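Local coordinates for protein GNA33 (Neisseria gonorrhoeae FA 1090, PDB 2G5D) that probably cleaves the beta-1,4 linkage between N-acetylmuramic acid and N-acetylglucosamine in peptidoglycan as a lytic transglycosylase, leaving a 1,6-anhydro bond on the muramic acid, at residues I347-V361 against L398-L412. Sequence-based numbering, arbitrary orientation.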
loop_
_atom_site.group_PDB
_atom_site.type_symbol
_atom_site.label_atom_id
_atom_site.label_comp_id
_atom_site.label_asym_id
_atom_site.label_seq_id
_atom_site.Cartn_x
_atom_site.Cartn_y
_atom_site.Cartn_z
ATOM N N ILE A 347 12.027 -5.902 -7.406
ATOM C CA ILE A 347 11.199 -5.381 -8.509
ATOM C C ILE A 347 11.432 -3.890 -8.682
ATOM O O ILE A 347 11.447 -3.143 -7.705
ATOM C CB ILE A 347 9.650 -5.627 -8.300
ATOM C CG1 ILE A 347 9.345 -7.110 -7.996
ATOM C CG2 ILE A 347 8.827 -5.077 -9.497
ATOM C CD1 ILE A 347 9.926 -8.115 -8.983
ATOM N N THR A 348 11.641 -3.480 -9.935
ATOM C CA THR A 348 11.842 -2.079 -10.269
ATOM C C THR A 348 10.484 -1.379 -10.125
ATOM O O THR A 348 9.480 -1.856 -10.655
ATOM C CB THR A 348 12.440 -1.924 -11.694
ATOM O OG1 THR A 348 13.681 -2.645 -11.762
ATOM C CG2 THR A 348 12.714 -0.458 -12.003
ATOM N N LEU A 349 10.455 -0.281 -9.375
ATOM C CA LEU A 349 9.189 0.380 -9.043
ATOM C C LEU A 349 8.594 1.050 -10.284
ATOM O O LEU A 349 9.271 1.790 -10.975
ATOM C CB LEU A 349 9.328 1.379 -7.867
ATOM C CG LEU A 349 8.012 1.930 -7.287
ATOM C CD1 LEU A 349 7.178 0.838 -6.552
ATOM C CD2 LEU A 349 8.304 3.099 -6.364
ATOM N N GLY A 350 7.331 0.755 -10.555
ATOM C CA GLY A 350 6.634 1.229 -11.751
ATOM C C GLY A 350 6.477 0.195 -12.867
ATOM O O GLY A 350 5.710 0.408 -13.805
ATOM N N ALA A 351 7.189 -0.927 -12.768
ATOM C CA ALA A 351 7.300 -1.860 -13.862
ATOM C C ALA A 351 6.004 -2.607 -14.098
ATOM O O ALA A 351 5.318 -2.976 -13.158
ATOM C CB ALA A 351 8.430 -2.859 -13.626
ATOM N N PRO A 352 5.658 -2.822 -15.374
ATOM C CA PRO A 352 4.609 -3.820 -15.648
ATOM C C PRO A 352 4.995 -5.200 -15.076
ATOM O O PRO A 352 6.157 -5.619 -15.145
ATOM C CB PRO A 352 4.525 -3.817 -17.185
ATOM C CG PRO A 352 5.027 -2.420 -17.581
ATOM C CD PRO A 352 6.138 -2.144 -16.601
ATOM N N LEU A 353 4.025 -5.906 -14.492
ATOM C CA LEU A 353 4.333 -7.144 -13.794
ATOM C C LEU A 353 3.221 -8.129 -14.114
ATOM O O LEU A 353 2.069 -7.903 -13.774
ATOM C CB LEU A 353 4.422 -6.853 -12.289
ATOM C CG LEU A 353 5.259 -7.567 -11.194
ATOM C CD1 LEU A 353 4.397 -8.531 -10.416
ATOM C CD2 LEU A 353 6.566 -8.236 -11.634
ATOM N N PHE A 354 3.570 -9.204 -14.810
ATOM C CA PHE A 354 2.604 -10.257 -15.066
ATOM C C PHE A 354 2.539 -11.247 -13.912
ATOM O O PHE A 354 3.571 -11.785 -13.490
ATOM C CB PHE A 354 2.928 -10.975 -16.363
ATOM C CG PHE A 354 1.779 -11.728 -16.917
ATOM C CD1 PHE A 354 0.955 -11.143 -17.892
ATOM C CD2 PHE A 354 1.496 -13.017 -16.465
ATOM C CE1 PHE A 354 -0.153 -11.844 -18.413
ATOM C CE2 PHE A 354 0.407 -13.725 -16.984
ATOM C CZ PHE A 354 -0.420 -13.129 -17.955
ATOM N N VAL A 355 1.320 -11.483 -13.414
ATOM C CA VAL A 355 1.064 -12.374 -12.292
ATOM C C VAL A 355 0.138 -13.480 -12.753
ATOM O O VAL A 355 -0.973 -13.230 -13.212
ATOM C CB VAL A 355 0.460 -11.628 -11.044
ATOM C CG1 VAL A 355 0.246 -12.598 -9.847
ATOM C CG2 VAL A 355 1.356 -10.524 -10.617
ATOM N N ALA A 356 0.667 -14.701 -12.675
ATOM C CA ALA A 356 -0.056 -15.932 -12.861
ATOM C C ALA A 356 -0.394 -16.523 -11.488
ATOM O O ALA A 356 0.485 -16.985 -10.755
ATOM C CB ALA A 356 0.808 -16.920 -13.670
ATOM N N THR A 357 -1.676 -16.507 -11.134
ATOM C CA THR A 357 -2.083 -17.012 -9.827
ATOM C C THR A 357 -3.467 -17.668 -9.863
ATOM O O THR A 357 -3.907 -18.131 -10.916
ATOM C CB THR A 357 -1.880 -15.918 -8.694
ATOM O OG1 THR A 357 -2.166 -16.469 -7.405
ATOM C CG2 THR A 357 -2.699 -14.659 -8.938
ATOM N N ALA A 358 -4.120 -17.755 -8.712
ATOM C CA ALA A 358 -5.501 -18.224 -8.645
ATOM C C ALA A 358 -6.404 -17.133 -8.072
ATOM O O ALA A 358 -6.026 -16.438 -7.125
ATOM C CB ALA A 358 -5.592 -19.486 -7.819
ATOM N N HIS A 359 -7.581 -16.975 -8.674
ATOM C CA HIS A 359 -8.620 -16.091 -8.153
ATOM C C HIS A 359 -8.998 -16.480 -6.711
ATOM O O HIS A 359 -9.312 -17.637 -6.462
ATOM C CB HIS A 359 -9.838 -16.106 -9.074
ATOM C CG HIS A 359 -10.836 -15.031 -8.773
ATOM N ND1 HIS A 359 -11.695 -15.089 -7.694
ATOM C CD2 HIS A 359 -11.114 -13.871 -9.414
ATOM C CE1 HIS A 359 -12.452 -14.008 -7.682
ATOM N NE2 HIS A 359 -12.121 -13.254 -8.716
ATOM N N PRO A 360 -8.935 -15.520 -5.759
ATOM C CA PRO A 360 -9.157 -15.772 -4.317
ATOM C C PRO A 360 -10.506 -16.372 -3.908
ATOM O O PRO A 360 -10.613 -16.893 -2.792
ATOM C CB PRO A 360 -8.970 -14.387 -3.674
ATOM C CG PRO A 360 -9.136 -13.424 -4.767
ATOM C CD PRO A 360 -8.600 -14.105 -5.998
ATOM N N VAL A 361 -11.520 -16.305 -4.773
ATOM C CA VAL A 361 -12.793 -16.971 -4.481
ATOM C C VAL A 361 -13.111 -18.102 -5.469
ATOM O O VAL A 361 -13.397 -19.228 -5.042
ATOM C CB VAL A 361 -14.000 -15.971 -4.300
ATOM C CG1 VAL A 361 -13.615 -14.785 -3.401
ATOM C CG2 VAL A 361 -14.541 -15.463 -5.638
ATOM N N LEU A 398 -12.652 -10.057 -1.675
ATOM C CA LEU A 398 -11.564 -10.607 -2.501
ATOM C C LEU A 398 -10.206 -10.550 -1.829
ATOM O O LEU A 398 -9.484 -11.547 -1.803
ATOM C CB LEU A 398 -11.498 -9.910 -3.861
ATOM C CG LEU A 398 -12.712 -10.187 -4.757
ATOM C CD1 LEU A 398 -12.847 -9.130 -5.840
ATOM C CD2 LEU A 398 -12.610 -11.569 -5.365
ATOM N N ALA A 399 -9.877 -9.390 -1.271
ATOM C CA ALA A 399 -8.578 -9.161 -0.666
ATOM C C ALA A 399 -8.257 -10.149 0.457
ATOM O O ALA A 399 -7.225 -10.836 0.400
ATOM C CB ALA A 399 -8.455 -7.710 -0.195
ATOM N N GLY A 400 -9.141 -10.230 1.455
ATOM C CA GLY A 400 -8.958 -11.112 2.613
ATOM C C GLY A 400 -8.911 -12.603 2.296
ATOM O O GLY A 400 -8.328 -13.383 3.047
ATOM N N LYS A 401 -9.525 -12.987 1.180
ATOM C CA LYS A 401 -9.567 -14.378 0.731
ATOM C C LYS A 401 -8.335 -14.781 -0.091
ATOM O O LYS A 401 -8.133 -15.965 -0.403
ATOM C CB LYS A 401 -10.862 -14.643 -0.052
ATOM C CG LYS A 401 -12.112 -14.686 0.830
ATOM C CD LYS A 401 -13.245 -15.493 0.206
ATOM C CE LYS A 401 -14.564 -15.168 0.888
ATOM N NZ LYS A 401 -15.646 -16.132 0.533
ATOM N N GLN A 402 -7.506 -13.789 -0.428
ATOM C CA GLN A 402 -6.319 -14.000 -1.235
ATOM C C GLN A 402 -5.083 -14.418 -0.435
ATOM O O GLN A 402 -4.486 -13.608 0.298
ATOM C CB GLN A 402 -6.018 -12.743 -2.037
ATOM C CG GLN A 402 -4.915 -12.950 -3.021
ATOM C CD GLN A 402 -5.282 -12.473 -4.373
ATOM O OE1 GLN A 402 -5.501 -11.279 -4.581
ATOM N NE2 GLN A 402 -5.354 -13.403 -5.325
ATOM N N LYS A 403 -4.722 -15.691 -0.581
ATOM C CA LYS A 403 -3.459 -16.255 -0.077
ATOM C C LYS A 403 -3.052 -17.459 -0.942
ATOM O O LYS A 403 -3.345 -18.615 -0.605
ATOM C CB LYS A 403 -3.549 -16.626 1.410
ATOM C CG LYS A 403 -4.970 -16.727 2.000
ATOM C CD LYS A 403 -5.563 -18.135 1.961
ATOM C CE LYS A 403 -7.030 -18.089 2.384
ATOM N NZ LYS A 403 -7.649 -19.438 2.518
ATOM N N THR A 404 -2.374 -17.159 -2.054
ATOM C CA THR A 404 -2.191 -18.087 -3.184
ATOM C C THR A 404 -0.745 -18.173 -3.682
ATOM O O THR A 404 0.033 -17.212 -3.576
ATOM C CB THR A 404 -3.072 -17.683 -4.423
ATOM O OG1 THR A 404 -2.764 -16.336 -4.838
ATOM C CG2 THR A 404 -4.540 -17.777 -4.119
ATOM N N THR A 405 -0.403 -19.326 -4.256
ATOM C CA THR A 405 0.828 -19.458 -5.024
ATOM C C THR A 405 0.716 -18.592 -6.282
ATOM O O THR A 405 -0.352 -18.492 -6.888
ATOM C CB THR A 405 1.085 -20.927 -5.420
ATOM O OG1 THR A 405 1.204 -21.716 -4.236
ATOM C CG2 THR A 405 2.361 -21.061 -6.230
ATOM N N GLY A 406 1.822 -17.968 -6.669
ATOM C CA GLY A 406 1.846 -17.213 -7.897
ATOM C C GLY A 406 3.214 -17.174 -8.529
ATOM O O GLY A 406 4.226 -17.433 -7.871
ATOM N N TYR A 407 3.220 -16.850 -9.817
ATOM C CA TYR A 407 4.430 -16.750 -10.624
ATOM C C TYR A 407 4.478 -15.353 -11.167
ATOM O O TYR A 407 3.435 -14.783 -11.489
ATOM C CB TYR A 407 4.373 -17.741 -11.780
ATOM C CG TYR A 407 4.265 -19.148 -11.267
ATOM C CD1 TYR A 407 3.038 -19.803 -11.232
ATOM C CD2 TYR A 407 5.381 -19.800 -10.771
ATOM C CE1 TYR A 407 2.934 -21.090 -10.726
ATOM C CE2 TYR A 407 5.297 -21.097 -10.280
ATOM C CZ TYR A 407 4.072 -21.729 -10.250
ATOM O OH TYR A 407 3.993 -23.015 -9.758
ATOM N N VAL A 408 5.674 -14.793 -11.270
ATOM C CA VAL A 408 5.753 -13.417 -11.726
ATOM C C VAL A 408 6.768 -13.195 -12.832
ATOM O O VAL A 408 7.809 -13.849 -12.893
ATOM C CB VAL A 408 5.924 -12.395 -10.544
ATOM C CG1 VAL A 408 4.889 -12.659 -9.421
ATOM C CG2 VAL A 408 7.323 -12.366 -10.011
ATOM N N TRP A 409 6.455 -12.255 -13.711
ATOM C CA TRP A 409 7.390 -11.871 -14.752
ATOM C C TRP A 409 7.433 -10.387 -14.680
ATOM O O TRP A 409 6.390 -9.734 -14.640
ATOM C CB TRP A 409 6.900 -12.260 -16.150
ATOM C CG TRP A 409 6.807 -13.745 -16.439
ATOM C CD1 TRP A 409 7.625 -14.456 -17.237
ATOM C CD2 TRP A 409 5.785 -14.644 -15.992
ATOM N NE1 TRP A 409 7.197 -15.774 -17.322
ATOM C CE2 TRP A 409 6.074 -15.920 -16.554
ATOM C CE3 TRP A 409 4.658 -14.503 -15.176
ATOM C CZ2 TRP A 409 5.278 -17.067 -16.305
ATOM C CZ3 TRP A 409 3.868 -15.645 -14.910
ATOM C CH2 TRP A 409 4.183 -16.907 -15.477
ATOM N N GLN A 410 8.635 -9.838 -14.678
ATOM C CA GLN A 410 8.795 -8.389 -14.674
ATOM C C GLN A 410 9.094 -7.902 -16.104
ATOM O O GLN A 410 10.002 -8.437 -16.744
ATOM C CB GLN A 410 9.963 -8.056 -13.730
ATOM C CG GLN A 410 10.258 -6.576 -13.603
ATOM C CD GLN A 410 11.307 -6.258 -12.546
ATOM O OE1 GLN A 410 11.299 -5.169 -11.997
ATOM N NE2 GLN A 410 12.233 -7.194 -12.278
ATOM N N LEU A 411 8.329 -6.908 -16.602
ATOM C CA LEU A 411 8.547 -6.294 -17.945
ATOM C C LEU A 411 9.289 -4.969 -17.789
ATOM O O LEU A 411 8.915 -4.133 -16.981
ATOM C CB LEU A 411 7.219 -6.123 -18.744
ATOM C CG LEU A 411 6.613 -7.397 -19.388
ATOM C CD1 LEU A 411 6.265 -8.416 -18.328
ATOM C CD2 LEU A 411 5.355 -7.097 -20.246
ATOM N N LEU A 412 10.380 -4.817 -18.527
ATOM C CA LEU A 412 11.215 -3.625 -18.434
ATOM C C LEU A 412 11.477 -3.142 -19.847
ATOM O O LEU A 412 11.569 -3.973 -20.783
ATOM C CB LEU A 412 12.565 -3.958 -17.738
ATOM C CG LEU A 412 12.473 -4.355 -16.264
ATOM C CD1 LEU A 412 13.806 -4.947 -15.776
ATOM C CD2 LEU A 412 12.022 -3.156 -15.393
HETATM O O HOH W 1 14.582 -5.298 -10.869
#
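Phe354 turns the edge of its ring toward the face of Trp409 in an offset T-shaped stack, the planes at 81° and CD2 3.7 Å from CE3 of the indole. The rim of the six-membered ring of Trp409 is taken up in plane by Phe354 O and by Ala356 CB, which lies 3.5 Å from CZ3. Farther along, Leu398 CD2 comes within 3.4 Å of CE1 of the His359 imidazole; Pro360 CD lies over one face of that ring, offset toward its rim.

Strands 352-358 and 403-413 pair antiparallel: Phe354 with Trp409 and Ala356 with Tyr407 are hydrogen-bonded pairs, and Leu411 N adds a bond to Pro352 O. On the face away from Phe354, Ala356, Tyr407 and Trp409, Leu353 and Val355 pack on Val408. Gln410, fully extended with CG anti to its backbone N (chi1 -180°), reaches with OE1 to Thr348 N in the loop before strand 352-358, 2.7 Å away in a nearly straight bond (165°) with the donor in the plane of the Gln410 side-chain carbonyl; Thr348 OG1 bonds Arg421. At the opposite end Thr357 OG1 donates to Thr405 O (2.8 Å) from above the carbonyl plane and shares a hydrogen bond with Thr404 OG1, 2.6 Å away. Pro360 rests on Gln402, whose OE1 is held by Trp389.

Within the 3D domain, of the double-psi barrel clan, strand 352-358 runs between strands 365-375 and 403-413, the latter also pairing with strands 103-110 and 116-129, while helix 393-401 meets the loop at Pro360.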